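Long-range contacts in alpha-L-rhamnosidase (Streptomyces avermitilis, PDB 3W5N), which hydrolyses terminal non-reducing alpha-L-rhamnose residues from citrus flavonoids and gum arabic, and binds L-rhamnose through a calcium-dependent carbohydrate-binding module: residues Trp158-Val163 / Asn219-Val224; Ser177-Tyr182 / Ala226-Val231. All coordinates share one frame; numbering follows the deposited sequence.

How the contacts relate
Both contacts lie in the carbohydrate-binding module CBM67 and share strand 218-227, which is paired with strand 156-165 in contact 1 and with strand 181-186 in contact 2. The centres of the contacts are about 18 Å apart, yet the two meet directly where Phe159 CE1 of contact 1 approaches Ala226 CB of contact 2 at 4.3 Å. Contact 2 supplies three of the four protein ligands of the calcium ion and includes the rhamnose bound there; the side chain of Phe159 in contact 1 is about 12 Å from that calcium ion. A separate rhamnose touches Thr162 in contact 1. The rhamnose site that includes Glu636, the proposed proton donor, is distinct from both.

Contact 1 of 2, residues Trp158-Val163 / Asn219-Val224; sequences WFRRTV and NNTLAV. With RAM (alpha-L-rhamnopyranose), chain F.
Asn219 CB rests against Thr162 CG2 at one end of an antiparallel strand pair in the beta-sandwich of CBM67; the short axes run 163° apart and come within 4.6 Å. Asn220 exchanges two backbone hydrogen bonds with Val163, while its side-chain ND2 bonds to His216 O. At the non-hydrogen-bonded pair Thr162-Thr221 the register puts both side chains on one face; with OG1 beside its own backbone N in each (chi1 near -60°), the hydroxyls meet, and Thr162 OG1 and Thr221 OG1 are hydrogen-bonded at 3.2 Å. A second hydrogen bond joins Thr162 OG1 to rhamnose O4 at 3.0 Å. The CG2 methyl of Thr221 lies over one face of the Arg160 guanidinium, 3.6 Å from Arg160 NH1; that group is held by a salt bridge to Asp275 and by the carbonyls of Glu270 and Trp268. Leu222 reverses to the other face, where its CD1 meets Val163 CG2, the side chains crossing at about a right angle. Its backbone is bonded both ways to Arg161. Ala223 CA makes a bent CA-H...O contact with Phe159 O, 3.2 Å away. Val224 N donates nearly straight to Phe159 O, but the return bond from Phe159 N is weak, bent to 130° at hydrogen. The same Val224 O lies in the plane of the Phe159 ring, at its edge, 3.4 Å from Phe159 CD1.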
loop_
_atom_site.group_PDB
_atom_site.type_symbol
_atom_site.label_atom_id
_atom_site.label_comp_id
_atom_site.label_asym_id
_atom_site.label_seq_id
_atom_site.Cartn_x
_atom_site.Cartn_y
_atom_site.Cartn_z
ATOM N N TRP A 158 -20.189 19.322 -38.218
ATOM C CA TRP A 158 -21.392 19.543 -37.410
ATOM C C TRP A 158 -22.485 18.545 -37.791
ATOM O O TRP A 158 -22.592 18.141 -38.961
ATOM C CB TRP A 158 -21.885 20.987 -37.625
ATOM C CG TRP A 158 -20.869 22.024 -37.173
ATOM C CD1 TRP A 158 -20.826 22.650 -35.960
ATOM C CD2 TRP A 158 -19.769 22.560 -37.936
ATOM N NE1 TRP A 158 -19.765 23.531 -35.912
ATOM C CE2 TRP A 158 -19.100 23.492 -37.107
ATOM C CE3 TRP A 158 -19.274 22.326 -39.229
ATOM C CZ2 TRP A 158 -17.961 24.194 -37.527
ATOM C CZ3 TRP A 158 -18.139 23.029 -39.648
ATOM C CH2 TRP A 158 -17.492 23.945 -38.791
ATOM N N PHE A 159 -23.287 18.144 -36.805
ATOM C CA PHE A 159 -24.241 17.040 -36.928
ATOM C C PHE A 159 -25.492 17.348 -36.140
ATOM O O PHE A 159 -25.415 17.931 -35.026
ATOM C CB PHE A 159 -23.649 15.714 -36.388
ATOM C CG PHE A 159 -22.337 15.335 -37.020
ATOM C CD1 PHE A 159 -21.148 15.922 -36.576
ATOM C CD2 PHE A 159 -22.284 14.420 -38.079
ATOM C CE1 PHE A 159 -19.925 15.621 -37.171
ATOM C CE2 PHE A 159 -21.060 14.101 -38.670
ATOM C CZ PHE A 159 -19.879 14.701 -38.217
ATOM N N ARG A 160 -26.623 16.944 -36.715
ATOM C CA ARG A 160 -27.939 17.124 -36.114
ATOM C C ARG A 160 -28.819 15.910 -36.305
ATOM O O ARG A 160 -28.750 15.230 -37.339
ATOM C CB ARG A 160 -28.655 18.331 -36.739
ATOM C CG ARG A 160 -28.210 19.672 -36.182
ATOM C CD ARG A 160 -28.920 20.841 -36.861
ATOM N NE ARG A 160 -30.369 20.677 -36.877
ATOM C CZ ARG A 160 -31.197 21.168 -35.956
ATOM N NH1 ARG A 160 -30.713 21.874 -34.944
ATOM N NH2 ARG A 160 -32.503 20.950 -36.051
ATOM N N ARG A 161 -29.669 15.665 -35.316
ATOM C CA ARG A 161 -30.660 14.606 -35.415
ATOM C C ARG A 161 -31.841 15.005 -34.552
ATOM O O ARG A 161 -31.655 15.411 -33.416
ATOM C CB ARG A 161 -30.056 13.318 -34.879
ATOM C CG ARG A 161 -31.009 12.156 -34.739
ATOM C CD ARG A 161 -31.150 11.462 -36.064
ATOM N NE ARG A 161 -31.662 10.117 -35.899
ATOM C CZ ARG A 161 -32.892 9.739 -36.223
ATOM N NH1 ARG A 161 -33.762 10.617 -36.745
ATOM N NH2 ARG A 161 -33.249 8.466 -36.033
ATOM N N THR A 162 -33.040 14.909 -35.104
ATOM C CA THR A 162 -34.247 15.045 -34.291
ATOM C C THR A 162 -34.904 13.687 -34.195
ATOM O O THR A 162 -35.216 13.072 -35.225
ATOM C CB THR A 162 -35.241 16.049 -34.889
ATOM O OG1 THR A 162 -34.597 17.321 -35.004
ATOM C CG2 THR A 162 -36.465 16.171 -33.985
ATOM N N VAL A 163 -35.119 13.240 -32.962
ATOM C CA VAL A 163 -35.696 11.924 -32.707
ATOM C C VAL A 163 -36.942 12.010 -31.839
ATOM O O VAL A 163 -37.006 12.820 -30.919
ATOM C CB VAL A 163 -34.680 10.970 -32.062
ATOM C CG1 VAL A 163 -33.661 10.546 -33.098
ATOM C CG2 VAL A 163 -34.020 11.596 -30.838
ATOM N N ASN A 219 -40.407 14.968 -29.837
ATOM C CA ASN A 219 -39.221 15.384 -30.600
ATOM C C ASN A 219 -38.146 16.031 -29.735
ATOM O O ASN A 219 -38.408 17.021 -29.060
ATOM C CB ASN A 219 -39.617 16.340 -31.746
ATOM C CG ASN A 219 -40.266 15.623 -32.938
ATOM O OD1 ASN A 219 -41.014 16.239 -33.712
ATOM N ND2 ASN A 219 -39.965 14.346 -33.109
ATOM N N ASN A 220 -36.939 15.460 -29.776
ATOM C CA ASN A 220 -35.755 15.985 -29.085
ATOM C C ASN A 220 -34.695 16.213 -30.148
ATOM O O ASN A 220 -34.486 15.345 -31.003
ATOM C CB ASN A 220 -35.200 14.966 -28.081
ATOM C CG ASN A 220 -36.110 14.733 -26.888
ATOM O OD1 ASN A 220 -35.718 15.002 -25.754
ATOM N ND2 ASN A 220 -37.314 14.222 -27.126
ATOM N N THR A 221 -34.020 17.352 -30.095
ATOM C CA THR A 221 -32.974 17.652 -31.072
ATOM C C THR A 221 -31.598 17.479 -30.494
ATOM O O THR A 221 -31.233 18.137 -29.524
ATOM C CB THR A 221 -33.141 19.052 -31.650
ATOM O OG1 THR A 221 -34.393 19.095 -32.351
ATOM C CG2 THR A 221 -31.974 19.398 -32.618
ATOM N N LEU A 222 -30.854 16.541 -31.070
ATOM C CA LEU A 222 -29.492 16.276 -30.663
ATOM C C LEU A 222 -28.577 16.978 -31.656
ATOM O O LEU A 222 -28.832 16.956 -32.853
ATOM C CB LEU A 222 -29.224 14.758 -30.650
ATOM C CG LEU A 222 -30.292 13.882 -29.978
ATOM C CD1 LEU A 222 -29.973 12.393 -30.073
ATOM C CD2 LEU A 222 -30.473 14.309 -28.531
ATOM N N ALA A 223 -27.531 17.625 -31.155
ATOM C CA ALA A 223 -26.564 18.304 -32.024
ATOM C C ALA A 223 -25.167 18.055 -31.510
ATOM O O ALA A 223 -24.913 18.124 -30.303
ATOM C CB ALA A 223 -26.865 19.805 -32.119
ATOM N N VAL A 224 -24.250 17.779 -32.435
ATOM C CA VAL A 224 -22.898 17.410 -32.076
ATOM C C VAL A 224 -21.955 18.150 -33.010
ATOM O O VAL A 224 -22.169 18.157 -34.222
ATOM C CB VAL A 224 -22.686 15.877 -32.252
ATOM C CG1 VAL A 224 -21.220 15.500 -32.091
ATOM C CG2 VAL A 224 -23.566 15.083 -31.283
HETATM C C1 RAM F . -39.417 20.519 -38.404
HETATM C C2 RAM F . -37.973 21.095 -38.387
HETATM C C3 RAM F . -37.512 20.808 -36.951
HETATM C C4 RAM F . -37.437 19.297 -36.676
HETATM C C5 RAM F . -38.813 18.646 -36.929
HETATM C C6 RAM F . -38.745 17.118 -36.892
HETATM O O1 RAM F . -40.309 21.072 -37.405
HETATM O O2 RAM F . -37.380 20.329 -39.437
HETATM O O3 RAM F . -36.289 21.463 -36.599
HETATM O O4 RAM F . -36.955 19.086 -35.334
HETATM O O5 RAM F . -39.380 19.085 -38.199
#

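Contact 2 of 2, residues Ser177-Tyr182 / Ala226-Val231; sequences SADNVY and ASNASV. With CA (calcium ion), chain B; RAM (alpha-L-rhamnopyranose), chain D.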
loop_
_atom_site.group_PDB
_atom_site.type_symbol
_atom_site.label_atom_id
_atom_site.label_comp_id
_atom_site.label_asym_id
_atom_site.label_seq_id
_atom_site.Cartn_x
_atom_site.Cartn_y
_atom_site.Cartn_z
ATOM N N SER A 177 -18.214 8.874 -27.896
ATOM C CA SER A 177 -16.778 9.008 -28.055
ATOM C C SER A 177 -16.529 9.673 -29.406
ATOM O O SER A 177 -17.367 9.560 -30.301
ATOM C CB SER A 177 -16.134 7.634 -28.014
ATOM O OG SER A 177 -14.747 7.777 -27.770
ATOM N N ALA A 178 -15.408 10.377 -29.534
ATOM C CA ALA A 178 -15.043 10.967 -30.822
ATOM C C ALA A 178 -13.552 10.858 -31.061
ATOM O O ALA A 178 -12.753 11.018 -30.138
ATOM C CB ALA A 178 -15.466 12.437 -30.902
ATOM N N ASP A 179 -13.207 10.578 -32.312
ATOM C CA ASP A 179 -11.885 10.788 -32.846
ATOM C C ASP A 179 -11.965 12.116 -33.623
ATOM O O ASP A 179 -12.441 12.118 -34.765
ATOM C CB ASP A 179 -11.540 9.611 -33.781
ATOM C CG ASP A 179 -10.175 9.740 -34.407
ATOM O OD1 ASP A 179 -9.574 10.822 -34.296
ATOM O OD2 ASP A 179 -9.686 8.754 -35.003
ATOM N N ASN A 180 -11.515 13.248 -33.056
ATOM C CA ASN A 180 -10.797 13.338 -31.775
ATOM C C ASN A 180 -11.543 13.950 -30.593
ATOM O O ASN A 180 -11.295 13.560 -29.443
ATOM C CB ASN A 180 -9.474 14.104 -31.979
ATOM C CG ASN A 180 -8.468 13.287 -32.745
ATOM O OD1 ASN A 180 -8.291 13.465 -33.960
ATOM N ND2 ASN A 180 -7.833 12.339 -32.056
ATOM N N VAL A 181 -12.432 14.908 -30.850
ATOM C CA VAL A 181 -13.158 15.587 -29.759
ATOM C C VAL A 181 -14.585 15.929 -30.180
ATOM O O VAL A 181 -14.889 15.954 -31.383
ATOM C CB VAL A 181 -12.447 16.889 -29.279
ATOM C CG1 VAL A 181 -11.075 16.585 -28.680
ATOM C CG2 VAL A 181 -12.346 17.922 -30.397
ATOM N N TYR A 182 -15.452 16.184 -29.197
ATOM C CA TYR A 182 -16.869 16.481 -29.461
ATOM C C TYR A 182 -17.438 17.497 -28.465
ATOM O O TYR A 182 -16.862 17.749 -27.398
ATOM C CB TYR A 182 -17.729 15.214 -29.424
ATOM C CG TYR A 182 -17.720 14.553 -28.065
ATOM C CD1 TYR A 182 -18.646 14.912 -27.077
ATOM C CD2 TYR A 182 -16.769 13.587 -27.755
ATOM C CE1 TYR A 182 -18.611 14.325 -25.819
ATOM C CE2 TYR A 182 -16.733 12.986 -26.508
ATOM C CZ TYR A 182 -17.651 13.362 -25.546
ATOM O OH TYR A 182 -17.584 12.757 -24.323
ATOM N N ALA A 226 -17.863 17.860 -33.895
ATOM C CA ALA A 226 -16.712 16.996 -33.667
ATOM C C ALA A 226 -15.555 17.516 -34.480
ATOM O O ALA A 226 -15.754 18.026 -35.587
ATOM C CB ALA A 226 -17.020 15.554 -34.041
ATOM N N SER A 227 -14.353 17.406 -33.918
ATOM C CA SER A 227 -13.164 17.881 -34.595
ATOM C C SER A 227 -12.104 16.798 -34.673
ATOM O O SER A 227 -11.902 16.018 -33.729
ATOM C CB SER A 227 -12.596 19.123 -33.903
ATOM O OG SER A 227 -13.570 20.143 -33.806
ATOM N N ASN A 228 -11.419 16.769 -35.807
ATOM C CA ASN A 228 -10.285 15.876 -36.034
ATOM C C ASN A 228 -8.997 16.662 -35.783
ATOM O O ASN A 228 -8.827 17.750 -36.318
ATOM C CB ASN A 228 -10.345 15.380 -37.487
ATOM C CG ASN A 228 -9.353 14.266 -37.797
ATOM O OD1 ASN A 228 -8.822 13.611 -36.919
ATOM N ND2 ASN A 228 -9.137 14.033 -39.081
ATOM N N ALA A 229 -8.088 16.105 -34.988
ATOM C CA ALA A 229 -6.937 16.869 -34.484
ATOM C C ALA A 229 -5.820 17.079 -35.501
ATOM O O ALA A 229 -5.050 18.048 -35.412
ATOM C CB ALA A 229 -6.384 16.206 -33.242
ATOM N N SER A 230 -5.716 16.163 -36.448
ATOM C CA SER A 230 -4.696 16.230 -37.481
ATOM C C SER A 230 -5.185 15.411 -38.660
ATOM O O SER A 230 -6.127 14.624 -38.520
ATOM C CB SER A 230 -3.368 15.662 -36.962
ATOM O OG SER A 230 -3.462 14.267 -36.738
ATOM N N VAL A 231 -4.539 15.555 -39.816
ATOM C CA VAL A 231 -4.878 14.710 -40.966
ATOM C C VAL A 231 -4.691 13.223 -40.640
ATOM O O VAL A 231 -3.612 12.790 -40.220
ATOM C CB VAL A 231 -4.064 15.101 -42.219
ATOM C CG1 VAL A 231 -4.448 14.235 -43.401
ATOM C CG2 VAL A 231 -4.291 16.563 -42.545
HETATM CA CA CA B . -8.000 11.754 -35.733
HETATM C C1 RAM D . -4.372 8.315 -32.877
HETATM C C2 RAM D . -4.938 9.736 -32.824
HETATM C C3 RAM D . -5.650 10.076 -34.146
HETATM C C4 RAM D . -6.715 9.046 -34.488
HETATM C C5 RAM D . -6.091 7.643 -34.539
HETATM C C6 RAM D . -7.139 6.542 -34.709
HETATM O O1 RAM D . -3.245 8.287 -33.768
HETATM O O2 RAM D . -5.847 9.784 -31.720
HETATM O O3 RAM D . -6.250 11.383 -34.200
HETATM O O4 RAM D . -7.305 9.503 -35.729
HETATM O O5 RAM D . -5.354 7.361 -33.324
HETATM O O HOH W 1 -6.103 12.177 -37.183
#
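The Asn180 amide is covered on one face by the methyl of Ala229, whose CB is 3.6 Å from Asn180 CG, and on the other by the Asp179 carboxylate oxygen OD1. Along its edge, close to the amide plane, lie the rhamnose hydroxyls O3 and O2: Asn180 ND2 donates to O3 at 2.8 Å and only weakly to O2. The Asp179 carboxylate is turned steeply against this amide and directs its oxygen edge at rhamnose O4, which lies near the carboxylate plane, 2.6 Å from Asp179 OD2. Asp179 OD2 accepts a hydrogen bond from Trp292 NE1, which would steady the group.

Asn180 OD1 does double duty. Calcium binds it at 2.5 Å from one side of the amide plane, and Ala229 N donates to it from the other, almost straight at hydrogen (170°) but 37° out of the plane. Asp179 OD1 and Asn228 OD1 are further ligands, the latter at 2.4 Å. Asn228 CB points away from the opposing segment; with CG extended opposite its backbone N (chi1 -171°), the amide oxygen returns to the ion, while ND2 is held by Gly232 O. Rhamnose O3 and O4, a water and Pro233 O bring the ligands to seven.

Behind the metal, Ser227 O accepts from Asn180 N at 2.9 Å and from Val181 N at 3.1 Å, a classic beta bulge of Asn180 and Val181 opposite Ser227; the peptide bond that supplies Asn180 N is cis. Val181 CG2 packs on Ser227 CB. Sugar, protein and water thus share the coordination shell of one calcium ion: the calcium-dependent rhamnose site of CBM67, where removing calcium abolishes L-rhamnose binding.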